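Local coordinates for integron Cassette Protein Hfx_Cass5 (Unidentified, PDB 3IF4) that is of unknown function but is encoded by a mobile integron gene cassette and assembles as a dimer with a beta sheet continued between its subunits, at residues K23-A28 and P42-F47; T35-V40 and S68-E73. All blocks are in the same frame, centred on the assembly; numbering follows the deposited sequence.

Interaction 1. Residues K23-A28 and P42-F47; sequences KQEFVA and PGESQF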
loop_
_atom_site.group_PDB
_atom_site.type_symbol
_atom_site.label_atom_id
_atom_site.label_comp_id
_atom_site.label_asym_id
_atom_site.label_seq_id
_atom_site.Cartn_x
_atom_site.Cartn_y
_atom_site.Cartn_z
ATOM N N LYS A 23 -3.936 -0.081 27.674
ATOM C CA LYS A 23 -4.972 -1.019 28.067
ATOM C C LYS A 23 -4.850 -2.300 27.251
ATOM O O LYS A 23 -4.904 -2.272 26.017
ATOM C CB LYS A 23 -6.348 -0.377 27.853
ATOM C CG LYS A 23 -7.534 -1.339 27.782
ATOM C CD LYS A 23 -8.628 -0.772 26.872
ATOM C CE LYS A 23 -10.013 -1.299 27.217
ATOM N NZ LYS A 23 -10.053 -2.773 27.385
ATOM N N GLN A 24 -4.677 -3.422 27.941
ATOM C CA GLN A 24 -4.644 -4.721 27.280
ATOM C C GLN A 24 -6.084 -5.168 27.022
ATOM O O GLN A 24 -6.965 -4.941 27.850
ATOM C CB GLN A 24 -3.897 -5.728 28.156
ATOM C CG GLN A 24 -3.317 -6.924 27.418
ATOM C CD GLN A 24 -2.493 -7.831 28.327
ATOM O OE1 GLN A 24 -1.833 -8.757 27.860
ATOM N NE2 GLN A 24 -2.525 -7.560 29.630
ATOM N N GLU A 25 -6.332 -5.797 25.876
ATOM C CA GLU A 25 -7.702 -6.104 25.469
ATOM C C GLU A 25 -7.767 -7.330 24.554
ATOM O O GLU A 25 -6.895 -7.530 23.710
ATOM C CB GLU A 25 -8.308 -4.880 24.765
ATOM C CG GLU A 25 -9.679 -5.089 24.120
ATOM C CD GLU A 25 -10.248 -3.796 23.546
ATOM O OE1 GLU A 25 -9.959 -2.727 24.115
ATOM O OE2 GLU A 25 -10.977 -3.839 22.534
ATOM N N PHE A 26 -8.804 -8.146 24.723
ATOM C CA PHE A 26 -8.968 -9.343 23.904
ATOM C C PHE A 26 -9.452 -9.029 22.490
ATOM O O PHE A 26 -10.311 -8.176 22.284
ATOM C CB PHE A 26 -9.951 -10.320 24.555
ATOM C CG PHE A 26 -9.317 -11.254 25.541
ATOM C CD1 PHE A 26 -8.299 -12.108 25.147
ATOM C CD2 PHE A 26 -9.754 -11.295 26.861
ATOM C CE1 PHE A 26 -7.716 -12.980 26.052
ATOM C CE2 PHE A 26 -9.174 -12.163 27.768
ATOM C CZ PHE A 26 -8.152 -13.003 27.365
ATOM N N VAL A 27 -8.909 -9.742 21.514
ATOM C CA VAL A 27 -9.442 -9.673 20.165
ATOM C C VAL A 27 -10.647 -10.600 20.074
ATOM O O VAL A 27 -10.531 -11.790 20.347
ATOM C CB VAL A 27 -8.404 -10.129 19.147
ATOM C CG1 VAL A 27 -9.069 -10.375 17.804
ATOM C CG2 VAL A 27 -7.263 -9.110 19.059
ATOM N N ALA A 28 -11.801 -10.066 19.690
ATOM C CA ALA A 28 -12.989 -10.905 19.532
ATOM C C ALA A 28 -12.989 -11.713 18.225
ATOM O O ALA A 28 -13.543 -12.811 18.177
ATOM C CB ALA A 28 -14.265 -10.075 19.655
ATOM N N PRO A 42 -11.882 -5.743 17.803
ATOM C CA PRO A 42 -11.530 -5.602 19.216
ATOM C C PRO A 42 -12.698 -6.022 20.099
ATOM O O PRO A 42 -13.848 -5.972 19.665
ATOM C CB PRO A 42 -11.268 -4.102 19.369
ATOM C CG PRO A 42 -11.149 -3.563 17.964
ATOM C CD PRO A 42 -12.018 -4.438 17.137
ATOM N N GLY A 43 -12.399 -6.435 21.324
ATOM C CA GLY A 43 -13.424 -6.869 22.252
ATOM C C GLY A 43 -14.368 -5.762 22.678
ATOM O O GLY A 43 -15.550 -6.008 22.881
ATOM N N GLU A 44 -13.854 -4.541 22.807
ATOM C CA GLU A 44 -14.646 -3.458 23.383
ATOM C C GLU A 44 -14.315 -2.066 22.844
ATOM O O GLU A 44 -15.194 -1.223 22.728
ATOM C CB GLU A 44 -14.552 -3.479 24.920
ATOM C CG GLU A 44 -13.167 -3.807 25.474
ATOM C CD GLU A 44 -13.159 -4.042 26.987
ATOM O OE1 GLU A 44 -14.106 -3.594 27.675
ATOM O OE2 GLU A 44 -12.199 -4.671 27.490
ATOM N N SER A 45 -13.053 -1.821 22.512
ATOM C CA SER A 45 -12.655 -0.488 22.072
ATOM C C SER A 45 -13.074 -0.164 20.632
ATOM O O SER A 45 -13.240 -1.061 19.801
ATOM C CB SER A 45 -11.147 -0.308 22.229
ATOM O OG SER A 45 -10.774 -0.388 23.587
ATOM N N GLN A 46 -13.240 1.125 20.354
ATOM C CA GLN A 46 -13.479 1.602 18.993
ATOM C C GLN A 46 -12.370 2.568 18.542
ATOM O O GLN A 46 -11.805 3.300 19.355
ATOM C CB GLN A 46 -14.858 2.262 18.890
ATOM C CG GLN A 46 -15.143 3.287 19.980
ATOM C CD GLN A 46 -16.351 4.152 19.666
ATOM O OE1 GLN A 46 -17.419 3.647 19.313
ATOM N NE2 GLN A 46 -16.187 5.466 19.790
ATOM N N PHE A 47 -12.055 2.572 17.250
ATOM C CA PHE A 47 -10.931 3.365 16.762
ATOM C C PHE A 47 -11.283 4.263 15.574
ATOM O O PHE A 47 -10.699 4.137 14.494
ATOM C CB PHE A 47 -9.763 2.451 16.402
ATOM C CG PHE A 47 -9.237 1.646 17.560
ATOM C CD1 PHE A 47 -9.777 0.405 17.861
ATOM C CD2 PHE A 47 -8.195 2.127 18.340
ATOM C CE1 PHE A 47 -9.292 -0.343 18.922
ATOM C CE2 PHE A 47 -7.700 1.377 19.396
ATOM C CZ PHE A 47 -8.249 0.137 19.684
HETATM O O HOH W 1 -10.592 -7.341 26.698
#
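E25 accepts three hydrogen bonds from E44 and S45, with both carboxylate oxygens facing the 42-47 loop. OE2 accepts two backbone amides from one face of its plane. S45 N to E25 OE2 is nearly straight at 174° and meets the syn side, tilted out of the plane. E44 N comes from above the plane, 3.0 Å from E25 OE2. E25 OE1 takes the hydroxyl S45 OG at 2.5 Å through its syn lone pair. CG of E25 is anti to the backbone N (chi1 173°), which carries the carboxylate across to the loop. A glutamine in its place would probably cost K23 one of its two charged partners and weaken the hold on the E44 and S45 amides. The E25 bonds join the loop after strand 38-42 to strand 23-32 of the antiparallel sheet. V27 and P42 form an antiparallel non-hydrogen-bonded pair, and G43 N makes a weak bond to F26 O. K23-F26 pairs in parallel with a strand of the second subunit. The charges form a network: K23 NZ makes salt bridges to E44 OE2 at 2.9 Å and E25 OE1 at 3.3 Å, both weak as hydrogen bonds. A water joins F26 N to E44 OE2.

Interaction 2. Residues T35-V40 and S68-E73; sequences TGRIHV and SPVPRE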
loop_
_atom_site.group_PDB
_atom_site.type_symbol
_atom_site.label_atom_id
_atom_site.label_comp_id
_atom_site.label_asym_id
_atom_site.label_seq_id
_atom_site.Cartn_x
_atom_site.Cartn_y
_atom_site.Cartn_z
ATOM N N THR A 35 -13.246 -9.728 -0.030
ATOM C CA THR A 35 -12.347 -8.979 -0.905
ATOM C C THR A 35 -10.877 -9.216 -0.548
ATOM O O THR A 35 -9.984 -8.703 -1.212
ATOM C CB THR A 35 -12.664 -7.473 -0.897
ATOM O OG1 THR A 35 -11.930 -6.824 -1.940
ATOM C CG2 THR A 35 -12.289 -6.854 0.422
ATOM N N GLY A 36 -10.624 -9.995 0.500
ATOM C CA GLY A 36 -9.266 -10.391 0.825
ATOM C C GLY A 36 -8.609 -9.535 1.891
ATOM O O GLY A 36 -7.451 -9.757 2.237
ATOM N N ARG A 37 -9.335 -8.554 2.414
ATOM C CA ARG A 37 -8.824 -7.747 3.525
ATOM C C ARG A 37 -8.872 -8.522 4.855
ATOM O O ARG A 37 -9.781 -9.320 5.095
ATOM C CB ARG A 37 -9.609 -6.440 3.639
ATOM C CG ARG A 37 -9.653 -5.656 2.337
ATOM C CD ARG A 37 -10.421 -4.366 2.483
ATOM N NE ARG A 37 -11.796 -4.591 2.921
ATOM C CZ ARG A 37 -12.709 -3.631 3.026
ATOM N NH1 ARG A 37 -12.388 -2.379 2.717
ATOM N NH2 ARG A 37 -13.941 -3.916 3.434
ATOM N N ILE A 38 -7.880 -8.305 5.709
ATOM C CA ILE A 38 -7.898 -8.934 7.017
ATOM C C ILE A 38 -8.452 -7.972 8.067
ATOM O O ILE A 38 -8.041 -6.807 8.146
ATOM C CB ILE A 38 -6.516 -9.491 7.431
ATOM C CG1 ILE A 38 -6.616 -10.153 8.810
ATOM C CG2 ILE A 38 -5.458 -8.397 7.410
ATOM C CD1 ILE A 38 -5.475 -11.107 9.125
ATOM N N HIS A 39 -9.397 -8.478 8.859
ATOM C CA HIS A 39 -10.122 -7.692 9.852
ATOM C C HIS A 39 -9.797 -8.129 11.272
ATOM O O HIS A 39 -9.782 -9.325 11.571
ATOM C CB HIS A 39 -11.627 -7.841 9.642
ATOM C CG HIS A 39 -12.165 -7.064 8.478
ATOM N ND1 HIS A 39 -11.996 -7.469 7.168
ATOM C CD2 HIS A 39 -12.888 -5.923 8.431
ATOM C CE1 HIS A 39 -12.591 -6.606 6.365
ATOM N NE2 HIS A 39 -13.139 -5.657 7.104
ATOM N N VAL A 40 -9.540 -7.153 12.142
ATOM C CA VAL A 40 -9.351 -7.412 13.558
ATOM C C VAL A 40 -10.454 -6.701 14.347
ATOM O O VAL A 40 -10.549 -5.471 14.338
ATOM C CB VAL A 40 -7.966 -6.947 14.065
ATOM C CG1 VAL A 40 -7.851 -7.188 15.573
ATOM C CG2 VAL A 40 -6.849 -7.663 13.324
ATOM N N SER A 68 -7.187 -4.041 6.956
ATOM C CA SER A 68 -6.156 -3.680 5.998
ATOM C C SER A 68 -6.804 -3.268 4.687
ATOM O O SER A 68 -8.023 -3.345 4.547
ATOM C CB SER A 68 -5.235 -4.878 5.757
ATOM O OG SER A 68 -5.914 -5.923 5.078
ATOM N N PRO A 69 -5.991 -2.811 3.725
ATOM C CA PRO A 69 -6.475 -2.630 2.356
ATOM C C PRO A 69 -6.588 -3.993 1.694
ATOM O O PRO A 69 -6.273 -5.001 2.329
ATOM C CB PRO A 69 -5.348 -1.843 1.683
ATOM C CG PRO A 69 -4.482 -1.336 2.794
ATOM C CD PRO A 69 -4.611 -2.334 3.888
ATOM N N VAL A 70 -7.026 -4.028 0.439
ATOM C CA VAL A 70 -7.045 -5.274 -0.309
ATOM C C VAL A 70 -5.601 -5.695 -0.549
ATOM O O VAL A 70 -4.751 -4.858 -0.820
ATOM C CB VAL A 70 -7.787 -5.113 -1.648
ATOM C CG1 VAL A 70 -7.716 -6.397 -2.459
ATOM C CG2 VAL A 70 -9.235 -4.719 -1.410
ATOM N N PRO A 71 -5.307 -6.992 -0.416
ATOM C CA PRO A 71 -3.959 -7.498 -0.712
ATOM C C PRO A 71 -3.600 -7.281 -2.181
ATOM O O PRO A 71 -4.499 -7.069 -2.991
ATOM C CB PRO A 71 -4.095 -8.999 -0.439
ATOM C CG PRO A 71 -5.581 -9.262 -0.575
ATOM C CD PRO A 71 -6.184 -8.064 0.072
ATOM N N ARG A 72 -2.321 -7.320 -2.502
ATOM C CA ARG A 72 -1.868 -7.265 -3.883
ATOM C C ARG A 72 -0.372 -7.543 -4.031
ATOM O O ARG A 72 0.406 -7.045 -3.268
ATOM C CB ARG A 72 -2.279 -5.943 -4.523
ATOM C CG ARG A 72 -1.643 -4.710 -3.972
ATOM C CD ARG A 72 -2.185 -3.466 -4.601
ATOM N NE ARG A 72 -1.521 -2.286 -4.085
ATOM C CZ ARG A 72 -1.839 -1.675 -2.958
ATOM N NH1 ARG A 72 -2.803 -2.139 -2.203
ATOM N NH2 ARG A 72 -1.171 -0.611 -2.580
ATOM N N GLU A 73 0.003 -8.365 -5.008
ATOM C CA GLU A 73 1.409 -8.589 -5.316
ATOM C C GLU A 73 2.045 -7.304 -5.832
ATOM O O GLU A 73 1.355 -6.409 -6.337
ATOM C CB GLU A 73 1.583 -9.645 -6.410
ATOM C CG GLU A 73 0.612 -10.801 -6.406
ATOM C CD GLU A 73 0.813 -11.691 -7.623
ATOM O OE1 GLU A 73 1.535 -11.267 -8.553
ATOM O OE2 GLU A 73 0.258 -12.809 -7.655
#
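The start of strand 38-42 meets the loop that follows strand 65-67, at the end where these neighbouring antiparallel strands part. I38 and S68 join the two segments. S68 N donates to I38 O at 3.1 Å. I38 N returns a bond to the side-chain oxygen S68 OG, its N-H...O angle 162°. With chi1 at 68°, S68 OG lies between its own backbone N and carbonyl carbon, placed to face I38 N while it donates to P69 O on an in-plane lone pair. CG2 of I38 packs on S68 OG at 3.4 Å. The aliphatic part of R37 lies along the S68-P69 backbone: CD is 3.3 Å from S68 O, and CG is 3.4 Å from P69 O. The R37 guanidinium forms a salt bridge with D33. CG2 of V70 touches T35 OG1 at 3.5 Å, their side chains crossing at about a right angle. The ring of P71 rests on G36, with CD 3.0 Å from G36 O. G36 O accepts a hydrogen bond from the Y76 hydroxyl of the second subunit. S68 thus meets both the N-H and the C=O of I38, its hydroxyl taking the N-H, so the loop stays bonded to the strand just past strand 65-67.

From the N terminus, strand 23-32 supplies one side of interaction 1. The chain turns back through 35-40, the first half of interaction 2, and runs along strand 38-42 to reach 42-47. There interaction 1 closes a loop of 13 intervening residues. After strands 58-60 and 65-67 the chain arrives at 68-73, and interaction 2 closes a longer loop of 27. The segments alternate, so the two contacts cross and do not nest. Their centres are about 20 Å apart, yet V27 and V40 touch between them. Interaction 1 ties strand 23-32, outermost within its own chain, to the loop after its neighbour; interaction 2 ties that neighbour to the loop leading to helix 76-89. Both adjoin the second subunit.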